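Local structure of (R)-specific secondary-alkylsulfatase (Pseudomonas sp., 4AXH) at residues 230-235 against 319-324; 99-104 against 516-521. The protein hydrolyses (R)-secondary-alkyl sulfates to (S)-alcohols and sulfate with strict inversion of configuration, as a zinc-dependent homodimeric enzyme. All coordinates share one frame; numbering follows the deposited sequence.

Contact 1 (230-235 against 319-324); sequences QYQSGV and LLTPRG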
loop_
_atom_site.group_PDB
_atom_site.type_symbol
_atom_site.label_atom_id
_atom_site.label_comp_id
_atom_site.label_asym_id
_atom_site.label_seq_id
_atom_site.Cartn_x
_atom_site.Cartn_y
_atom_site.Cartn_z
ATOM N N GLN A 230 7.878 -10.376 -16.804
ATOM C CA GLN A 230 8.853 -11.129 -17.620
ATOM C C GLN A 230 10.128 -11.419 -16.839
ATOM O O GLN A 230 10.764 -12.472 -16.987
ATOM C CB GLN A 230 9.148 -10.369 -18.930
ATOM C CG GLN A 230 8.020 -10.555 -19.946
ATOM C CD GLN A 230 8.012 -9.564 -21.072
ATOM O OE1 GLN A 230 8.999 -8.887 -21.355
ATOM N NE2 GLN A 230 6.872 -9.453 -21.741
ATOM N N TYR A 231 10.461 -10.474 -15.960
ATOM C CA TYR A 231 11.586 -10.593 -15.038
ATOM C C TYR A 231 11.252 -11.638 -13.961
ATOM O O TYR A 231 12.071 -12.504 -13.690
ATOM C CB TYR A 231 11.942 -9.213 -14.444
ATOM C CG TYR A 231 12.885 -8.414 -15.321
ATOM C CD1 TYR A 231 12.477 -7.932 -16.563
ATOM C CD2 TYR A 231 14.177 -8.114 -14.897
ATOM C CE1 TYR A 231 13.346 -7.201 -17.377
ATOM C CE2 TYR A 231 15.048 -7.361 -15.690
ATOM C CZ TYR A 231 14.628 -6.912 -16.931
ATOM O OH TYR A 231 15.493 -6.204 -17.716
ATOM N N GLN A 232 10.023 -11.609 -13.430
ATOM C CA GLN A 232 9.549 -12.533 -12.407
ATOM C C GLN A 232 9.556 -13.993 -12.874
ATOM O O GLN A 232 9.932 -14.891 -12.096
ATOM C CB GLN A 232 8.141 -12.099 -11.966
ATOM C CG GLN A 232 7.729 -12.608 -10.589
ATOM C CD GLN A 232 6.318 -12.214 -10.286
ATOM O OE1 GLN A 232 5.970 -11.034 -10.298
ATOM N NE2 GLN A 232 5.486 -13.175 -9.983
ATOM N N SER A 233 9.170 -14.204 -14.154
ATOM C CA SER A 233 9.003 -15.490 -14.858
ATOM C C SER A 233 10.270 -16.207 -15.341
ATOM O O SER A 233 10.293 -17.471 -15.411
ATOM C CB SER A 233 8.124 -15.280 -16.092
ATOM O OG SER A 233 6.895 -14.658 -15.762
ATOM N N GLY A 234 11.208 -15.378 -15.850
ATOM C CA GLY A 234 12.421 -15.828 -16.514
ATOM C C GLY A 234 12.099 -16.576 -17.799
ATOM O O GLY A 234 12.898 -17.407 -18.235
ATOM N N VAL A 235 10.900 -16.293 -18.413
ATOM C CA VAL A 235 10.375 -16.925 -19.649
ATOM C C VAL A 235 11.296 -16.782 -20.853
ATOM O O VAL A 235 11.404 -17.733 -21.641
ATOM C CB VAL A 235 8.892 -16.596 -20.018
ATOM C CG1 VAL A 235 7.900 -17.564 -19.320
ATOM C CG2 VAL A 235 8.546 -15.109 -19.783
ATOM N N LEU A 319 4.191 -10.390 -0.222
ATOM C CA LEU A 319 3.321 -9.361 0.336
ATOM C C LEU A 319 3.238 -8.263 -0.752
ATOM O O LEU A 319 2.264 -7.513 -0.815
ATOM C CB LEU A 319 3.834 -8.807 1.685
ATOM C CG LEU A 319 3.742 -9.781 2.836
ATOM C CD1 LEU A 319 4.415 -9.231 4.072
ATOM C CD2 LEU A 319 2.289 -10.212 3.106
ATOM N N LEU A 320 4.269 -8.212 -1.620
ATOM C CA LEU A 320 4.419 -7.321 -2.771
ATOM C C LEU A 320 5.029 -8.107 -3.923
ATOM O O LEU A 320 6.258 -8.279 -3.956
ATOM C CB LEU A 320 5.278 -6.050 -2.447
ATOM C CG LEU A 320 5.360 -4.988 -3.561
ATOM C CD1 LEU A 320 4.098 -4.161 -3.620
ATOM C CD2 LEU A 320 6.537 -4.069 -3.371
ATOM N N THR A 321 4.186 -8.569 -4.871
ATOM C CA THR A 321 4.666 -9.313 -6.037
ATOM C C THR A 321 5.632 -8.489 -6.928
ATOM O O THR A 321 5.445 -7.278 -7.086
ATOM C CB THR A 321 3.588 -10.195 -6.709
ATOM O OG1 THR A 321 3.974 -10.507 -8.040
ATOM C CG2 THR A 321 2.240 -9.590 -6.722
ATOM N N PRO A 322 6.757 -9.100 -7.397
ATOM C CA PRO A 322 7.764 -8.338 -8.177
ATOM C C PRO A 322 7.327 -7.748 -9.534
ATOM O O PRO A 322 7.992 -6.839 -10.059
ATOM C CB PRO A 322 8.914 -9.334 -8.329
ATOM C CG PRO A 322 8.665 -10.371 -7.320
ATOM C CD PRO A 322 7.201 -10.491 -7.209
ATOM N N ARG A 323 6.222 -8.253 -10.107
ATOM C CA ARG A 323 5.665 -7.729 -11.361
ATOM C C ARG A 323 4.981 -6.372 -11.135
ATOM O O ARG A 323 4.698 -5.660 -12.095
ATOM C CB ARG A 323 4.656 -8.730 -11.957
ATOM C CG ARG A 323 3.407 -8.998 -11.105
ATOM C CD ARG A 323 2.616 -10.135 -11.690
ATOM N NE ARG A 323 1.311 -9.690 -12.215
ATOM C CZ ARG A 323 0.962 -9.672 -13.503
ATOM N NH1 ARG A 323 1.817 -10.078 -14.436
ATOM N NH2 ARG A 323 -0.256 -9.275 -13.866
ATOM N N GLY A 324 4.655 -6.092 -9.867
ATOM C CA GLY A 324 3.975 -4.899 -9.381
ATOM C C GLY A 324 2.554 -5.241 -9.008
ATOM O O GLY A 324 1.863 -5.917 -9.779
#
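Gln232, in the last turn of helix 222-233, reaches into the type I beta turn formed by Thr321, Pro322, Arg323 and Gly324. Both segments belong to the metallo-beta-lactamase part of the enzyme, and Gln232 and residues 319-323 are among the residues that bind sulfate. The turn is closed by Gly324 N on Thr321 O, while the helix stops at Gly234, which has positive phi. From its CB, which points toward the turn, the Gln232 chain continues with CG anti to the backbone N (chi1 -158°) and stays extended beyond it, which brings the amide to the Thr321-Arg323 backbone. CG lies against the proline ring, 4.0 Å from Pro322 CD, and the two side chains cross at about a right angle. The amide carbon also meets the proline, Gln232 CD lying 3.6 Å from Pro322 CD. At the tip the oxygen takes most of the contact: Arg323 N donates to Gln232 OE1 at 2.8 Å, but the bond is weak because the N-H is bent to 123°. Thr321 OG1 stands 3.1 Å from the same Gln232 OE1. The first carbons of the Arg323 side chain also border this oxygen, with Arg323 CB 3.1 Å and Arg323 CG 3.4 Å from Gln232 OE1; the arginine chain then bends at chi3 and takes the guanidinium away from Gln232. Leu516 also packs on Gln232, and Tyr417 and Arg328, two further sulfate-binding residues, lie near Gln232 and Thr321 respectively. Arg228, one turn back on the glutamine's helix, gives weak hydrogen bonds to the carbonyls of Pro322 and Arg323. The other branch of the amide, Gln232 NE2, lies 3.6 Å from Thr321 OG1.

Contact 2 (99-104 against 516-521); sequences DTVNPS and LWRNMY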
loop_
_atom_site.group_PDB
_atom_site.type_symbol
_atom_site.label_atom_id
_atom_site.label_comp_id
_atom_site.label_asym_id
_atom_site.label_seq_id
_atom_site.Cartn_x
_atom_site.Cartn_y
_atom_site.Cartn_z
ATOM N N ASP A 99 27.673 -25.442 -8.890
ATOM C CA ASP A 99 28.319 -24.308 -8.206
ATOM C C ASP A 99 27.601 -22.990 -8.557
ATOM O O ASP A 99 27.678 -22.015 -7.802
ATOM C CB ASP A 99 29.806 -24.237 -8.620
ATOM C CG ASP A 99 30.633 -25.458 -8.257
ATOM O OD1 ASP A 99 30.295 -26.567 -8.730
ATOM O OD2 ASP A 99 31.640 -25.300 -7.519
ATOM N N THR A 100 26.913 -22.983 -9.727
ATOM C CA THR A 100 26.163 -21.862 -10.302
ATOM C C THR A 100 24.690 -21.773 -9.809
ATOM O O THR A 100 23.934 -20.934 -10.302
ATOM C CB THR A 100 26.262 -21.892 -11.820
ATOM O OG1 THR A 100 25.626 -23.063 -12.278
ATOM C CG2 THR A 100 27.681 -21.854 -12.320
ATOM N N VAL A 101 24.275 -22.631 -8.856
ATOM C CA VAL A 101 22.945 -22.549 -8.257
ATOM C C VAL A 101 22.928 -22.914 -6.773
ATOM O O VAL A 101 23.436 -23.958 -6.390
ATOM C CB VAL A 101 21.712 -23.017 -9.095
ATOM C CG1 VAL A 101 22.041 -24.162 -10.033
ATOM C CG2 VAL A 101 20.482 -23.271 -8.247
ATOM N N ASN A 102 22.385 -21.980 -5.942
ATOM C CA ASN A 102 22.213 -22.108 -4.509
ATOM C C ASN A 102 21.595 -23.465 -4.193
ATOM O O ASN A 102 20.590 -23.828 -4.801
ATOM C CB ASN A 102 21.329 -21.004 -4.014
ATOM C CG ASN A 102 21.228 -20.947 -2.502
ATOM O OD1 ASN A 102 20.808 -21.903 -1.827
ATOM N ND2 ASN A 102 21.516 -19.784 -1.948
ATOM N N PRO A 103 22.208 -24.239 -3.273
ATOM C CA PRO A 103 21.720 -25.601 -2.994
ATOM C C PRO A 103 20.295 -25.706 -2.483
ATOM O O PRO A 103 19.658 -26.700 -2.800
ATOM C CB PRO A 103 22.765 -26.158 -2.023
ATOM C CG PRO A 103 23.952 -25.343 -2.218
ATOM C CD PRO A 103 23.440 -23.972 -2.506
ATOM N N SER A 104 19.803 -24.696 -1.719
ATOM C CA SER A 104 18.428 -24.643 -1.205
ATOM C C SER A 104 17.429 -24.454 -2.360
ATOM O O SER A 104 16.389 -25.085 -2.372
ATOM C CB SER A 104 18.287 -23.499 -0.207
ATOM O OG SER A 104 17.018 -23.484 0.425
ATOM N N LEU A 516 12.443 -16.209 -7.715
ATOM C CA LEU A 516 11.993 -15.008 -8.412
ATOM C C LEU A 516 13.179 -14.066 -8.562
ATOM O O LEU A 516 13.379 -13.516 -9.634
ATOM C CB LEU A 516 10.820 -14.368 -7.641
ATOM C CG LEU A 516 9.384 -14.867 -7.982
ATOM C CD1 LEU A 516 9.312 -16.339 -8.292
ATOM C CD2 LEU A 516 8.408 -14.564 -6.894
ATOM N N TRP A 517 14.038 -13.951 -7.527
ATOM C CA TRP A 517 15.240 -13.110 -7.584
ATOM C C TRP A 517 16.184 -13.674 -8.619
ATOM O O TRP A 517 16.793 -12.907 -9.352
ATOM C CB TRP A 517 15.914 -13.027 -6.217
ATOM C CG TRP A 517 15.247 -12.092 -5.228
ATOM C CD1 TRP A 517 13.905 -11.943 -5.004
ATOM C CD2 TRP A 517 15.914 -11.289 -4.225
ATOM N NE1 TRP A 517 13.693 -11.015 -4.005
ATOM C CE2 TRP A 517 14.908 -10.613 -3.496
ATOM C CE3 TRP A 517 17.265 -11.026 -3.923
ATOM C CZ2 TRP A 517 15.213 -9.665 -2.507
ATOM C CZ3 TRP A 517 17.558 -10.121 -2.932
ATOM C CH2 TRP A 517 16.541 -9.442 -2.240
ATOM N N ARG A 518 16.273 -15.010 -8.721
ATOM C CA ARG A 518 17.114 -15.667 -9.724
ATOM C C ARG A 518 16.592 -15.389 -11.141
ATOM O O ARG A 518 17.400 -15.075 -12.020
ATOM C CB ARG A 518 17.311 -17.178 -9.466
ATOM C CG ARG A 518 18.364 -17.750 -10.408
ATOM C CD ARG A 518 18.366 -19.256 -10.493
ATOM N NE ARG A 518 19.309 -19.743 -11.502
ATOM C CZ ARG A 518 20.572 -20.076 -11.245
ATOM N NH1 ARG A 518 21.076 -19.916 -10.026
ATOM N NH2 ARG A 518 21.346 -20.557 -12.207
ATOM N N ASN A 519 15.257 -15.479 -11.360
ATOM C CA ASN A 519 14.635 -15.173 -12.650
ATOM C C ASN A 519 14.870 -13.697 -13.029
ATOM O O ASN A 519 15.154 -13.414 -14.186
ATOM C CB ASN A 519 13.148 -15.474 -12.620
ATOM C CG ASN A 519 12.755 -16.940 -12.555
ATOM O OD1 ASN A 519 13.453 -17.826 -13.051
ATOM N ND2 ASN A 519 11.573 -17.231 -12.003
ATOM N N MET A 520 14.792 -12.775 -12.060
ATOM C CA MET A 520 14.978 -11.328 -12.276
ATOM C C MET A 520 16.416 -10.970 -12.664
ATOM O O MET A 520 16.620 -10.403 -13.735
ATOM C CB MET A 520 14.501 -10.481 -11.086
ATOM C CG MET A 520 13.021 -10.608 -10.775
ATOM S SD MET A 520 12.501 -9.509 -9.401
ATOM C CE MET A 520 12.438 -10.619 -8.128
ATOM N N TYR A 521 17.411 -11.304 -11.816
ATOM C CA TYR A 521 18.826 -11.026 -12.081
ATOM C C TYR A 521 19.213 -11.606 -13.412
ATOM O O TYR A 521 19.816 -10.891 -14.212
ATOM C CB TYR A 521 19.736 -11.574 -10.980
ATOM C CG TYR A 521 19.612 -10.887 -9.635
ATOM C CD1 TYR A 521 19.691 -9.503 -9.526
ATOM C CD2 TYR A 521 19.584 -11.626 -8.456
ATOM C CE1 TYR A 521 19.635 -8.870 -8.278
ATOM C CE2 TYR A 521 19.543 -11.006 -7.206
ATOM C CZ TYR A 521 19.566 -9.627 -7.119
ATOM O OH TYR A 521 19.516 -9.020 -5.879
HETATM O O HOH W 1 20.600 -19.723 -7.101
#
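Arg518 turns its CG anti to the backbone N (chi1 -171°) and keeps the chain extended as far as NE, which carries the guanidinium from helix 515-529 across to the carbonyl of Thr100 and the side chain of Val101. There Thr100 O lies at the edge of the group, in its plane, where both terminal nitrogens donate to it. Arg518 NH1 donates to Thr100 O over 3.0 Å with an N-H...O angle of 156°, and Arg518 NH2 reaches Thr100 O over 3.2 Å along a more bent path; the position of this oxygen is less certain, so these lengths and angles are doubtful. Val101 crosses the end of the arginine at about a right angle, with Val101 CB 3.3 Å from Arg518 NH1. The contact is buried and joins a helix of the alkylsulfatase dimerisation region to the loop leading into helix 103-111. Asn102 is the N-cap of that helix: Asn102 OD1 accepts from Ser104 N at 3.0 Å, in the carbonyl plane, while its ND2 donates to Gln511 O. A water in the guanidinium plane links the two segments, accepting from Arg518 NH1 at 3.0 Å and from Asn102 N at 3.1 Å. Thr100 OG1 bonds to Ala241 O. Arg518 NE donates to Ala243 O, and Thr100 O, the water and this second carbonyl together limit rotation of the guanidinium.

The two contacts lie with their centres about 14 Å apart and meet through helix 515-529: Asn519 ND2, from segment 516-521, is 2.9 Å from Gln232 O, a probable hydrogen bond to the end of the helix that carries Gln232. Contact 1 is the one at the sulfate site, with the side chain of Thr321 about 9 Å from a bound zinc ion. Contact 2 stands further back, the Arg518 side chain lying about 11 Å from those of Gln232 and Tyr417. Both also border the dimer interface, where Tyr231 packs on Pro439 of the second subunit and Trp517 on Asp443 of that subunit.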